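Local atomic coordinates of Endonuclease/exonuclease/phosphatase (PDB entry 3TEB), a protein that probably acts as a metal-dependent hydrolase of the DNase I-like endonuclease/exonuclease/phosphatase family, possibly a nuclease. Residues A[202-207]-A[238-243]; A[170-175]-A[229-234]; A[34-39]-A[98-103]; A[123-128]-A[138-143]. All coordinates share one frame; numbering follows the deposited sequence.

Contact 1. Residues A[202-207]-A[238-243]; sequences MAEKKD and KVKESK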
loop_
_atom_site.group_PDB
_atom_site.type_symbol
_atom_site.label_atom_id
_atom_site.label_comp_id
_atom_site.label_asym_id
_atom_site.label_seq_id
_atom_site.Cartn_x
_atom_site.Cartn_y
_atom_site.Cartn_z
HETATM N N MSE A 202 2.300 13.335 12.356
HETATM C CA MSE A 202 2.725 12.908 13.684
HETATM C C MSE A 202 4.219 12.655 13.829
HETATM O O MSE A 202 4.704 12.536 14.943
HETATM C CB MSE A 202 1.979 11.639 14.086
HETATM C CG MSE A 202 0.555 11.855 14.564
HETATM SE SE MSE A 202 -0.189 10.188 15.226
HETATM C CE MSE A 202 -0.132 9.116 13.607
ATOM N N ALA A 203 4.944 12.570 12.720
ATOM C CA ALA A 203 6.346 12.143 12.730
ATOM C C ALA A 203 7.290 13.123 13.425
ATOM O O ALA A 203 7.130 14.334 13.300
ATOM C CB ALA A 203 6.814 11.872 11.314
ATOM N N GLU A 204 8.274 12.587 14.150
ATOM C CA GLU A 204 9.327 13.399 14.773
ATOM C C GLU A 204 10.274 14.010 13.750
ATOM O O GLU A 204 10.619 15.177 13.853
ATOM C CB GLU A 204 10.133 12.583 15.783
ATOM C CG GLU A 204 9.479 12.475 17.161
ATOM C CD GLU A 204 10.263 11.602 18.147
ATOM O OE1 GLU A 204 11.227 10.905 17.743
ATOM O OE2 GLU A 204 9.899 11.610 19.344
ATOM N N LYS A 205 10.707 13.204 12.783
ATOM C CA LYS A 205 11.497 13.672 11.643
ATOM C C LYS A 205 10.747 13.381 10.348
ATOM O O LYS A 205 10.154 12.314 10.199
ATOM C CB LYS A 205 12.870 13.002 11.634
ATOM C CG LYS A 205 13.846 13.686 12.558
ATOM C CD LYS A 205 14.860 12.748 13.196
ATOM C CE LYS A 205 15.673 13.533 14.232
ATOM N NZ LYS A 205 16.875 12.828 14.763
ATOM N N LYS A 206 10.757 14.341 9.425
ATOM C CA LYS A 206 10.115 14.177 8.117
ATOM C C LYS A 206 10.800 15.017 7.057
ATOM O O LYS A 206 11.474 16.003 7.364
ATOM C CB LYS A 206 8.625 14.530 8.171
ATOM C CG LYS A 206 8.285 15.776 8.978
ATOM C CD LYS A 206 6.818 16.166 8.812
ATOM C CE LYS A 206 6.261 16.888 10.036
ATOM N NZ LYS A 206 6.038 15.921 11.150
ATOM N N ASP A 207 10.635 14.597 5.807
ATOM C CA ASP A 207 11.035 15.387 4.648
ATOM C C ASP A 207 9.789 16.104 4.119
ATOM O O ASP A 207 8.755 16.122 4.799
ATOM C CB ASP A 207 11.671 14.487 3.576
ATOM C CG ASP A 207 10.770 13.299 3.167
ATOM O OD1 ASP A 207 9.567 13.254 3.556
ATOM O OD2 ASP A 207 11.282 12.406 2.440
ATOM N N LYS A 238 3.498 6.878 18.337
ATOM C CA LYS A 238 4.831 7.435 18.474
ATOM C C LYS A 238 5.587 7.127 17.186
ATOM O O LYS A 238 6.052 6.001 16.973
ATOM C CB LYS A 238 5.523 6.869 19.723
ATOM C CG LYS A 238 6.989 7.250 19.899
ATOM C CD LYS A 238 7.238 8.751 19.768
ATOM C CE LYS A 238 8.715 9.011 19.565
ATOM N NZ LYS A 238 9.475 8.958 20.845
ATOM N N VAL A 239 5.672 8.140 16.325
ATOM C CA VAL A 239 6.220 7.995 14.972
ATOM C C VAL A 239 7.570 8.705 14.891
ATOM O O VAL A 239 7.639 9.934 14.814
ATOM C CB VAL A 239 5.252 8.562 13.891
ATOM C CG1 VAL A 239 5.759 8.253 12.503
ATOM C CG2 VAL A 239 3.847 8.020 14.074
ATOM N N LYS A 240 8.639 7.920 14.911
ATOM C CA LYS A 240 9.984 8.464 14.958
ATOM C C LYS A 240 10.415 9.175 13.659
ATOM O O LYS A 240 11.134 10.187 13.717
ATOM C CB LYS A 240 10.981 7.376 15.381
ATOM C CG LYS A 240 12.412 7.883 15.600
ATOM C CD LYS A 240 13.021 7.379 16.907
ATOM C CE LYS A 240 14.494 7.743 16.975
ATOM N NZ LYS A 240 14.984 7.773 18.383
ATOM N N GLU A 241 9.951 8.664 12.510
ATOM C CA GLU A 241 10.381 9.133 11.184
ATOM C C GLU A 241 9.398 8.803 10.053
ATOM O O GLU A 241 8.753 7.760 10.065
ATOM C CB GLU A 241 11.743 8.529 10.854
ATOM C CG GLU A 241 12.351 9.008 9.533
ATOM C CD GLU A 241 13.853 8.744 9.432
ATOM O OE1 GLU A 241 14.388 7.993 10.282
ATOM O OE2 GLU A 241 14.497 9.296 8.507
ATOM N N SER A 242 9.304 9.684 9.063
ATOM C CA SER A 242 8.526 9.404 7.858
ATOM C C SER A 242 9.210 9.934 6.604
ATOM O O SER A 242 9.029 11.094 6.238
ATOM C CB SER A 242 7.125 10.000 7.966
ATOM O OG SER A 242 6.438 9.906 6.727
ATOM N N LYS A 243 9.983 9.087 5.936
ATOM C CA LYS A 243 10.679 9.509 4.722
ATOM C C LYS A 243 10.023 8.993 3.443
ATOM O O LYS A 243 9.353 7.958 3.447
ATOM C CB LYS A 243 12.163 9.106 4.758
ATOM C CG LYS A 243 12.979 9.803 5.833
ATOM C CD LYS A 243 12.574 11.289 6.002
ATOM C CE LYS A 243 13.151 11.944 7.267
ATOM N NZ LYS A 243 14.553 12.375 7.063
#
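Val239 O receives the backbone N-H of Glu204 across 2.8 Å, and the CA of Ala203 approaches the same oxygen to 3.3 Å as a CA-H...O contact. Further along, Ser242 N donates to Lys205 O (3.0 Å), which is also approached by the CA of Glu241. Beside this backbone seam lies a small apolar patch. Val239 CG1 meets Ala203 CB at 4.0 Å, and its other branch faces the selenomethionine Met202, with CG2 4.1 Å from Met202 CB; the two side chains cross at about a right angle. Ala203 CB also rests 3.8 Å from Ser242 CB. At the far end the carboxylate carbon CG of Asp207 lies 3.9 Å from Lys243 CD. Its chi1 of 54° sets that CG between backbone N and carbonyl carbon, and OD2 bonds to Val244 N instead of the lysine ammonium. Lys243 NZ pairs within its own strand with Glu241 OE2. A salt bridge of Glu204 OE2 to Lys238 NZ is less certain, because the oxygen's modelled place is doubtful. With strand 259-264 on the other flank of 239-243, the geometry is that of a short, weakly bonded parallel edge strand closing one sheet of a DNase I-like fold.

Contact 2. Residues A[170-175]-A[229-234]; sequences LKILMG and DYIFSN
Met174 CG settles against Ile231 CG1 at 3.7 Å, the two side chains lying side by side in an antiparallel strand pair of the DNase I-like fold. The axes of strands 170-174 and 229-233 run 169° apart and come within 4.7 Å. On the face carrying Ile172, Met174 and Ile231, the CG2 methyl of Ile231 comes between the two side chains opposite, 4.1 Å from Ile172 CG2 and 4.2 Å from Met174 CG, and Ile6 of strand 4-10 fits against all three residues. Leu173 and Phe232 share the other face as a hydrogen-bonded pair, Leu173 N and Phe232 O being 3.0 Å apart. There the Phe232 ring leans along its own strand, with CZ over the rim of one Tyr230 ring face. Gly175, paired with Tyr230, has backbone angles at which a CB would press on the carbonyl oxygen of Met174. Asp229 lies at the metal-site end of the sheet, where its OD1 is held by His257 and Thr211. At the opposite end Asn234 folds back across Lys171, its chi1 of 65° placing CG 3.6 Å from Lys171 CB. Asn234 OD1 takes the N-H of Lys171 at 2.7 Å, the donor lying 51° above the amide carbonyl plane.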
loop_
_atom_site.group_PDB
_atom_site.type_symbol
_atom_site.label_atom_id
_atom_site.label_comp_id
_atom_site.label_asym_id
_atom_site.label_seq_id
_atom_site.Cartn_x
_atom_site.Cartn_y
_atom_site.Cartn_z
ATOM N N LEU A 170 -5.416 -1.616 17.116
ATOM C CA LEU A 170 -4.699 -0.642 16.316
ATOM C C LEU A 170 -4.832 -1.050 14.861
ATOM O O LEU A 170 -4.494 -2.177 14.474
ATOM C CB LEU A 170 -3.228 -0.562 16.719
ATOM C CG LEU A 170 -2.278 0.282 15.871
ATOM C CD1 LEU A 170 -2.701 1.736 15.851
ATOM C CD2 LEU A 170 -0.872 0.154 16.401
ATOM N N LYS A 171 -5.368 -0.133 14.068
ATOM C CA LYS A 171 -5.555 -0.356 12.648
ATOM C C LYS A 171 -4.621 0.586 11.919
ATOM O O LYS A 171 -4.670 1.803 12.133
ATOM C CB LYS A 171 -7.012 -0.113 12.253
ATOM C CG LYS A 171 -7.916 -1.228 12.694
ATOM C CD LYS A 171 -9.387 -0.903 12.613
ATOM C CE LYS A 171 -10.137 -2.016 13.322
ATOM N NZ LYS A 171 -11.542 -2.153 12.928
ATOM N N ILE A 172 -3.734 0.021 11.103
ATOM C CA ILE A 172 -2.817 0.822 10.282
ATOM C C ILE A 172 -3.149 0.624 8.813
ATOM O O ILE A 172 -3.232 -0.493 8.300
ATOM C CB ILE A 172 -1.334 0.567 10.612
ATOM C CG1 ILE A 172 -1.021 1.178 11.974
ATOM C CG2 ILE A 172 -0.438 1.185 9.556
ATOM C CD1 ILE A 172 0.245 0.682 12.592
ATOM N N LEU A 173 -3.331 1.747 8.148
ATOM C CA LEU A 173 -4.092 1.787 6.932
ATOM C C LEU A 173 -3.258 2.508 5.868
ATOM O O LEU A 173 -3.120 3.721 5.897
ATOM C CB LEU A 173 -5.388 2.497 7.280
ATOM C CG LEU A 173 -6.623 2.357 6.434
ATOM C CD1 LEU A 173 -7.830 2.362 7.324
ATOM C CD2 LEU A 173 -6.610 3.547 5.492
HETATM N N MSE A 174 -2.689 1.724 4.950
HETATM C CA MSE A 174 -1.594 2.141 4.053
HETATM C C MSE A 174 -1.971 2.160 2.571
HETATM O O MSE A 174 -2.582 1.213 2.056
HETATM C CB MSE A 174 -0.421 1.166 4.190
HETATM C CG MSE A 174 0.215 1.079 5.553
HETATM SE SE MSE A 174 1.350 -0.505 5.713
HETATM C CE MSE A 174 -0.058 -1.797 5.870
ATOM N N GLY A 175 -1.573 3.221 1.877
ATOM C CA GLY A 175 -1.626 3.208 0.423
ATOM C C GLY A 175 -1.971 4.477 -0.329
ATOM O O GLY A 175 -1.861 5.598 0.179
ATOM N N ASP A 229 -0.005 9.486 -1.531
ATOM C CA ASP A 229 0.126 8.232 -0.793
ATOM C C ASP A 229 0.234 8.533 0.699
ATOM O O ASP A 229 0.783 9.571 1.089
ATOM C CB ASP A 229 1.377 7.481 -1.260
ATOM C CG ASP A 229 1.329 7.108 -2.751
ATOM O OD1 ASP A 229 1.581 7.992 -3.613
ATOM O OD2 ASP A 229 1.070 5.917 -3.056
ATOM N N TYR A 230 -0.287 7.639 1.538
ATOM C CA TYR A 230 -0.275 7.876 2.981
ATOM C C TYR A 230 -0.096 6.630 3.818
ATOM O O TYR A 230 -0.219 5.512 3.333
ATOM C CB TYR A 230 -1.581 8.523 3.430
ATOM C CG TYR A 230 -1.953 9.801 2.736
ATOM C CD1 TYR A 230 -1.573 11.032 3.260
ATOM C CD2 TYR A 230 -2.713 9.783 1.569
ATOM C CE1 TYR A 230 -1.930 12.217 2.637
ATOM C CE2 TYR A 230 -3.074 10.958 0.933
ATOM C CZ TYR A 230 -2.683 12.172 1.474
ATOM O OH TYR A 230 -3.043 13.340 0.847
ATOM N N ILE A 231 0.184 6.853 5.095
ATOM C CA ILE A 231 0.039 5.835 6.114
ATOM C C ILE A 231 -0.765 6.441 7.276
ATOM O O ILE A 231 -0.264 7.278 8.026
ATOM C CB ILE A 231 1.404 5.251 6.530
ATOM C CG1 ILE A 231 1.926 4.353 5.412
ATOM C CG2 ILE A 231 1.283 4.414 7.797
ATOM C CD1 ILE A 231 3.400 4.159 5.422
ATOM N N PHE A 232 -2.031 6.036 7.378
ATOM C CA PHE A 232 -2.940 6.512 8.413
ATOM C C PHE A 232 -3.014 5.518 9.556
ATOM O O PHE A 232 -2.642 4.348 9.414
ATOM C CB PHE A 232 -4.354 6.714 7.853
ATOM C CG PHE A 232 -4.453 7.781 6.806
ATOM C CD1 PHE A 232 -4.207 9.113 7.120
ATOM C CD2 PHE A 232 -4.814 7.459 5.506
ATOM C CE1 PHE A 232 -4.297 10.105 6.142
ATOM C CE2 PHE A 232 -4.915 8.440 4.528
ATOM C CZ PHE A 232 -4.651 9.767 4.846
ATOM N N SER A 233 -3.538 5.990 10.680
ATOM C CA SER A 233 -3.643 5.223 11.902
ATOM C C SER A 233 -4.990 5.555 12.540
ATOM O O SER A 233 -5.476 6.676 12.386
ATOM C CB SER A 233 -2.509 5.650 12.827
ATOM O OG SER A 233 -2.362 4.756 13.911
ATOM N N ASN A 234 -5.598 4.600 13.248
ATOM C CA ASN A 234 -6.859 4.859 13.958
ATOM C C ASN A 234 -6.626 5.342 15.372
ATOM O O ASN A 234 -7.561 5.705 16.075
ATOM C CB ASN A 234 -7.755 3.621 13.980
ATOM C CG ASN A 234 -7.155 2.472 14.767
ATOM O OD1 ASN A 234 -5.934 2.344 14.878
ATOM N ND2 ASN A 234 -8.013 1.613 15.298
#

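Contact 3. Residues A[34-39]-A[98-103]; sequences QYDVIA and ITRHKI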
loop_
_atom_site.group_PDB
_atom_site.type_symbol
_atom_site.label_atom_id
_atom_site.label_comp_id
_atom_site.label_asym_id
_atom_site.label_seq_id
_atom_site.Cartn_x
_atom_site.Cartn_y
_atom_site.Cartn_z
ATOM N N GLN A 34 14.875 -4.672 5.860
ATOM C CA GLN A 34 14.201 -5.711 6.636
ATOM C C GLN A 34 12.833 -5.268 7.122
ATOM O O GLN A 34 12.454 -5.573 8.236
ATOM C CB GLN A 34 15.071 -6.154 7.826
ATOM C CG GLN A 34 16.265 -7.002 7.432
ATOM C CD GLN A 34 15.846 -8.335 6.846
ATOM O OE1 GLN A 34 15.065 -9.073 7.451
ATOM N NE2 GLN A 34 16.352 -8.646 5.660
ATOM N N TYR A 35 12.091 -4.558 6.281
ATOM C CA TYR A 35 10.777 -4.056 6.670
ATOM C C TYR A 35 9.893 -5.138 7.296
ATOM O O TYR A 35 9.922 -6.296 6.881
ATOM C CB TYR A 35 10.058 -3.444 5.467
ATOM C CG TYR A 35 10.728 -2.223 4.885
ATOM C CD1 TYR A 35 10.753 -1.016 5.585
ATOM C CD2 TYR A 35 11.321 -2.267 3.625
ATOM C CE1 TYR A 35 11.365 0.113 5.051
ATOM C CE2 TYR A 35 11.926 -1.148 3.078
ATOM C CZ TYR A 35 11.946 0.039 3.798
ATOM O OH TYR A 35 12.552 1.155 3.267
ATOM N N ASP A 36 9.113 -4.751 8.296
ATOM C CA ASP A 36 8.184 -5.672 8.918
ATOM C C ASP A 36 6.987 -5.903 8.022
ATOM O O ASP A 36 6.488 -7.027 7.918
ATOM C CB ASP A 36 7.706 -5.140 10.263
ATOM C CG ASP A 36 8.823 -5.039 11.280
ATOM O OD1 ASP A 36 8.900 -5.928 12.160
ATOM O OD2 ASP A 36 9.628 -4.082 11.197
ATOM N N VAL A 37 6.516 -4.840 7.382
ATOM C CA VAL A 37 5.320 -4.928 6.547
ATOM C C VAL A 37 5.466 -4.074 5.287
ATOM O O VAL A 37 5.771 -2.889 5.377
ATOM C CB VAL A 37 4.058 -4.485 7.335
ATOM C CG1 VAL A 37 2.848 -4.373 6.414
ATOM C CG2 VAL A 37 3.777 -5.433 8.497
ATOM N N ILE A 38 5.252 -4.676 4.120
ATOM C CA ILE A 38 5.225 -3.922 2.871
ATOM C C ILE A 38 3.815 -3.911 2.299
ATOM O O ILE A 38 3.216 -4.973 2.093
ATOM C CB ILE A 38 6.180 -4.504 1.832
ATOM C CG1 ILE A 38 7.632 -4.418 2.311
ATOM C CG2 ILE A 38 6.035 -3.758 0.514
ATOM C CD1 ILE A 38 8.166 -5.699 2.901
ATOM N N ALA A 39 3.275 -2.718 2.063
ATOM C CA ALA A 39 1.955 -2.597 1.448
ATOM C C ALA A 39 2.127 -2.147 -0.003
ATOM O O ALA A 39 2.852 -1.202 -0.278
ATOM C CB ALA A 39 1.077 -1.628 2.232
ATOM N N ILE A 98 3.259 -7.764 1.914
ATOM C CA ILE A 98 4.311 -8.726 2.236
ATOM C C ILE A 98 4.668 -8.564 3.709
ATOM O O ILE A 98 4.627 -7.446 4.239
ATOM C CB ILE A 98 5.594 -8.484 1.424
ATOM C CG1 ILE A 98 5.317 -8.446 -0.088
ATOM C CG2 ILE A 98 6.645 -9.523 1.772
ATOM C CD1 ILE A 98 4.980 -9.782 -0.728
ATOM N N THR A 99 5.019 -9.656 4.380
ATOM C CA THR A 99 5.395 -9.528 5.778
ATOM C C THR A 99 6.444 -10.510 6.246
ATOM O O THR A 99 6.487 -11.644 5.785
ATOM C CB THR A 99 4.154 -9.478 6.743
ATOM O OG1 THR A 99 4.611 -9.301 8.092
ATOM C CG2 THR A 99 3.267 -10.716 6.638
ATOM N N ARG A 100 7.279 -10.025 7.162
ATOM C CA ARG A 100 8.286 -10.790 7.891
ATOM C C ARG A 100 7.663 -11.660 8.976
ATOM O O ARG A 100 8.271 -12.651 9.411
ATOM C CB ARG A 100 9.207 -9.818 8.604
ATOM C CG ARG A 100 10.598 -9.750 8.120
ATOM C CD ARG A 100 11.309 -8.589 8.787
ATOM N NE ARG A 100 11.451 -8.788 10.229
ATOM C CZ ARG A 100 11.718 -7.829 11.114
ATOM N NH1 ARG A 100 11.882 -6.573 10.727
ATOM N NH2 ARG A 100 11.807 -8.124 12.404
ATOM N N HIS A 101 6.472 -11.259 9.429
ATOM C CA HIS A 101 5.783 -11.886 10.549
ATOM C C HIS A 101 4.705 -12.849 10.122
ATOM O O HIS A 101 4.060 -12.648 9.106
ATOM C CB HIS A 101 5.114 -10.818 11.395
ATOM C CG HIS A 101 6.062 -9.798 11.930
ATOM N ND1 HIS A 101 6.952 -10.071 12.946
ATOM C CD2 HIS A 101 6.260 -8.504 11.591
ATOM C CE1 HIS A 101 7.660 -8.987 13.209
ATOM N NE2 HIS A 101 7.262 -8.023 12.396
ATOM N N LYS A 102 4.491 -13.882 10.923
ATOM C CA LYS A 102 3.341 -14.767 10.752
ATOM C C LYS A 102 2.067 -14.059 11.212
ATOM O O LYS A 102 2.147 -13.081 11.952
ATOM C CB LYS A 102 3.579 -16.064 11.507
ATOM C CG LYS A 102 4.726 -16.834 10.908
ATOM C CD LYS A 102 5.051 -18.113 11.644
ATOM C CE LYS A 102 6.055 -18.922 10.814
ATOM N NZ LYS A 102 6.697 -20.017 11.609
ATOM N N ILE A 103 0.900 -14.523 10.772
ATOM C CA ILE A 103 -0.339 -13.758 10.992
ATOM C C ILE A 103 -1.475 -14.518 11.696
ATOM O O ILE A 103 -1.550 -15.748 11.610
ATOM C CB ILE A 103 -0.881 -13.164 9.670
ATOM C CG1 ILE A 103 -1.177 -14.279 8.670
ATOM C CG2 ILE A 103 0.095 -12.164 9.099
ATOM C CD1 ILE A 103 -2.245 -13.932 7.683
HETATM O O HOH W 1 11.879 -3.406 11.692
#
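Asp36 OD1 serves a histidine and an arginine in quite different ways. His101 NE2 donates to it at 2.7 Å, and Asp36 OD1 accepts with its anti lone pair, carboxylate and ring being nearly coplanar (17° apart). The same oxygen lies over one face of the Arg100 guanidinium, 3.4 Å from NH1; no N-H points at it, so that pairing is a salt bridge of charges alone. The guanidinium spends an N-H elsewhere: Arg100 NH1 meets Gln34 O at 2.7 Å, close to its own plane and nearly in line with the carbonyl. A bend at chi3 (65°) turns NE out of the extended chain, while CD passes beside the carbonyl oxygens of Gln34 and Tyr35. An alanine in place of Arg100 would probably leave Gln34 O without this donor and Asp36 without the positive charge beside its carboxylate. Asp36 O is gripped twice, by Arg100 N and by Thr99 OG1, the latter at 3.0 Å. Thr99 OG1 in turn accepts His101 N in an ST turn, which probably helps fix the backbone at His101. Regular pairing follows with Ile38 and Ile98, whose N and O atoms bond reciprocally and whose CB atoms stand 4.0 Å apart. Gln34, with positive phi, follows helix 19-33, so the contact lies at the turn by which the chain passes from that helix to strand 37-46. This strand lies between 91-99 and 4-10, Lys5 N bonding Asp36 OD2, while Ile130 and Tyr132 of strand 124-132 pack on the Thr99 and His101 side.

Contact 4. Residues A[123-128]-A[138-143]; sequences RRIVSI and EFYSCH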
loop_
_atom_site.group_PDB
_atom_site.type_symbol
_atom_site.label_atom_id
_atom_site.label_comp_id
_atom_site.label_asym_id
_atom_site.label_seq_id
_atom_site.Cartn_x
_atom_site.Cartn_y
_atom_site.Cartn_z
ATOM N N ARG A 123 -12.805 -1.660 -5.811
ATOM C CA ARG A 123 -11.510 -1.785 -5.141
ATOM C C ARG A 123 -11.562 -2.725 -3.964
ATOM O O ARG A 123 -12.307 -2.507 -3.023
ATOM C CB ARG A 123 -11.015 -0.423 -4.667
ATOM C CG ARG A 123 -10.964 0.635 -5.739
ATOM C CD ARG A 123 -9.886 0.316 -6.735
ATOM N NE ARG A 123 -9.991 1.161 -7.917
ATOM C CZ ARG A 123 -9.226 2.224 -8.145
ATOM N NH1 ARG A 123 -8.285 2.572 -7.275
ATOM N NH2 ARG A 123 -9.399 2.935 -9.248
ATOM N N ARG A 124 -10.761 -3.772 -4.021
ATOM C CA ARG A 124 -10.667 -4.747 -2.947
ATOM C C ARG A 124 -9.492 -4.341 -2.026
ATOM O O ARG A 124 -8.477 -3.822 -2.493
ATOM C CB ARG A 124 -10.465 -6.137 -3.559
ATOM C CG ARG A 124 -10.640 -7.326 -2.654
ATOM C CD ARG A 124 -11.843 -8.199 -2.992
ATOM N NE ARG A 124 -11.685 -8.912 -4.246
ATOM C CZ ARG A 124 -12.431 -9.946 -4.640
ATOM N NH1 ARG A 124 -13.390 -10.414 -3.870
ATOM N NH2 ARG A 124 -12.218 -10.516 -5.826
ATOM N N ILE A 125 -9.649 -4.551 -0.720
ATOM C CA ILE A 125 -8.611 -4.244 0.263
ATOM C C ILE A 125 -8.010 -5.534 0.812
ATOM O O ILE A 125 -8.683 -6.558 0.898
ATOM C CB ILE A 125 -9.216 -3.443 1.423
ATOM C CG1 ILE A 125 -9.949 -2.193 0.901
ATOM C CG2 ILE A 125 -8.174 -3.082 2.439
ATOM C CD1 ILE A 125 -9.036 -1.049 0.374
ATOM N N VAL A 126 -6.739 -5.505 1.170
ATOM C CA VAL A 126 -6.145 -6.651 1.835
ATOM C C VAL A 126 -5.771 -6.258 3.250
ATOM O O VAL A 126 -5.047 -5.272 3.454
ATOM C CB VAL A 126 -4.910 -7.175 1.099
ATOM C CG1 VAL A 126 -4.238 -8.277 1.888
ATOM C CG2 VAL A 126 -5.327 -7.719 -0.214
ATOM N N SER A 127 -6.270 -7.017 4.226
ATOM C CA SER A 127 -5.876 -6.801 5.609
ATOM C C SER A 127 -5.144 -7.995 6.180
ATOM O O SER A 127 -5.339 -9.132 5.754
ATOM C CB SER A 127 -7.062 -6.431 6.484
ATOM O OG SER A 127 -7.821 -7.572 6.805
ATOM N N ILE A 128 -4.310 -7.700 7.168
ATOM C CA ILE A 128 -3.455 -8.656 7.820
ATOM C C ILE A 128 -3.513 -8.384 9.339
ATOM O O ILE A 128 -3.539 -7.229 9.769
ATOM C CB ILE A 128 -2.032 -8.579 7.166
ATOM C CG1 ILE A 128 -1.554 -9.955 6.794
ATOM C CG2 ILE A 128 -0.982 -7.810 7.963
ATOM C CD1 ILE A 128 -2.445 -10.567 5.768
ATOM N N GLU A 138 -3.766 -4.531 12.967
ATOM C CA GLU A 138 -4.323 -4.806 11.648
ATOM C C GLU A 138 -3.763 -3.842 10.640
ATOM O O GLU A 138 -3.812 -2.640 10.850
ATOM C CB GLU A 138 -5.837 -4.703 11.672
ATOM C CG GLU A 138 -6.494 -5.784 12.513
ATOM C CD GLU A 138 -7.948 -5.505 12.820
ATOM O OE1 GLU A 138 -8.541 -4.622 12.171
ATOM O OE2 GLU A 138 -8.502 -6.178 13.714
ATOM N N PHE A 139 -3.209 -4.386 9.560
ATOM C CA PHE A 139 -2.594 -3.605 8.479
ATOM C C PHE A 139 -3.468 -3.679 7.235
ATOM O O PHE A 139 -3.920 -4.754 6.867
ATOM C CB PHE A 139 -1.200 -4.135 8.177
ATOM C CG PHE A 139 -0.200 -3.840 9.249
ATOM C CD1 PHE A 139 0.477 -2.620 9.278
ATOM C CD2 PHE A 139 0.073 -4.778 10.241
ATOM C CE1 PHE A 139 1.411 -2.330 10.292
ATOM C CE2 PHE A 139 1.010 -4.508 11.254
ATOM C CZ PHE A 139 1.679 -3.276 11.275
ATOM N N TYR A 140 -3.738 -2.547 6.601
ATOM C CA TYR A 140 -4.637 -2.539 5.447
ATOM C C TYR A 140 -3.955 -1.893 4.268
ATOM O O TYR A 140 -3.463 -0.775 4.389
ATOM C CB TYR A 140 -5.916 -1.760 5.754
ATOM C CG TYR A 140 -6.825 -2.380 6.780
ATOM C CD1 TYR A 140 -8.009 -3.000 6.395
ATOM C CD2 TYR A 140 -6.520 -2.326 8.138
ATOM C CE1 TYR A 140 -8.869 -3.571 7.339
ATOM C CE2 TYR A 140 -7.365 -2.887 9.091
ATOM C CZ TYR A 140 -8.538 -3.509 8.690
ATOM O OH TYR A 140 -9.385 -4.067 9.633
ATOM N N SER A 141 -3.930 -2.590 3.133
ATOM C CA SER A 141 -3.358 -2.052 1.897
ATOM C C SER A 141 -4.472 -1.497 1.022
ATOM O O SER A 141 -5.354 -2.237 0.607
ATOM C CB SER A 141 -2.595 -3.138 1.160
ATOM O OG SER A 141 -1.880 -2.593 0.067
ATOM N N CYS A 142 -4.440 -0.193 0.762
ATOM C CA CYS A 142 -5.569 0.475 0.126
ATOM C C CYS A 142 -5.168 1.212 -1.113
ATOM O O CYS A 142 -4.099 1.823 -1.159
ATOM C CB CYS A 142 -6.185 1.506 1.051
ATOM S SG CYS A 142 -6.166 1.043 2.765
ATOM N N HIS A 143 -6.049 1.170 -2.109
ATOM C CA HIS A 143 -5.912 1.980 -3.301
ATOM C C HIS A 143 -7.280 2.514 -3.705
ATOM O O HIS A 143 -8.084 1.800 -4.310
ATOM C CB HIS A 143 -5.254 1.189 -4.432
ATOM C CG HIS A 143 -5.093 1.975 -5.692
ATOM N ND1 HIS A 143 -5.243 1.415 -6.937
ATOM C CD2 HIS A 143 -4.831 3.288 -5.896
ATOM C CE1 HIS A 143 -5.050 2.344 -7.856
ATOM N NE2 HIS A 143 -4.799 3.490 -7.250
HETATM O O HOH W 2 -10.154 -6.898 8.441
#
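Ile125 and the CB of Ser127 pack round the Tyr140 ring at the apolar centre. Ser127 CB sits over one face, 3.8 Å from the ring centroid in a CH-pi contact, whereas Ile125 CG2 reaches the ring edge, 4.0 Å from CD1. Ile125 CD1 continues to Cys142 CB, and on the other face of the hairpin Ile128 CG2 meets Phe139 CB at 3.7 Å. Backbone bonds join the strands, among them Ser141 N to Val126 O (2.9 Å); the segment axes lie 161° apart, as antiparallel neighbours should. Outward from the ring, Tyr140 OH donates to Glu138 OE1 at 2.7 Å and also accepts from a water that touches Ser127 OG. Thr165 OG1 bonds the same Glu138 oxygen, so this buried carboxylate is well supplied with polar partners. At the opposite end chi2 of -69° folds CD of Arg123 back, 3.4 Å from His143 O, and NH1 beyond it lies 3.2 Å above the His143 ring plane, over its centre. NH1 also donates to His143 O at 3.1 Å from well above the carbonyl plane. An alanine in place of Arg123 removes NH1 from over the imidazole, which would probably be freer to turn, and would leave His143 O without that donor. Arg123 NE is held by Ile120 O, a tie that probably steadies the guanidinium. Since the His143 side chain approaches that of the magnesium ligand Glu42 to about 4 Å, the arginine probably helps orient the ring beside the metal site and places a positive charge over one face of it.

Contact 1 is the surface member of the set, with several exposed charged side chains, whereas contacts 2, 3 and 4 are buried. Contacts 2 and 4 belong to one sheet, where strands 170-174 and 135-143 are neighbours; contacts 1 and 3 belong to the other, contact 1 at its edge and contact 3 further in. Apolar side chains join the two layers: Met174 of contact 2 packs on Val37 and Ala39 of contact 3, and Phe139 of contact 4 also reaches Val37. Chemistry follows place: weak edge pairing in contact 1, apolar packing in contact 2, a carboxylate shared by a histidine and an arginine in contact 3, and aromatic packing running to the metal site in contact 4.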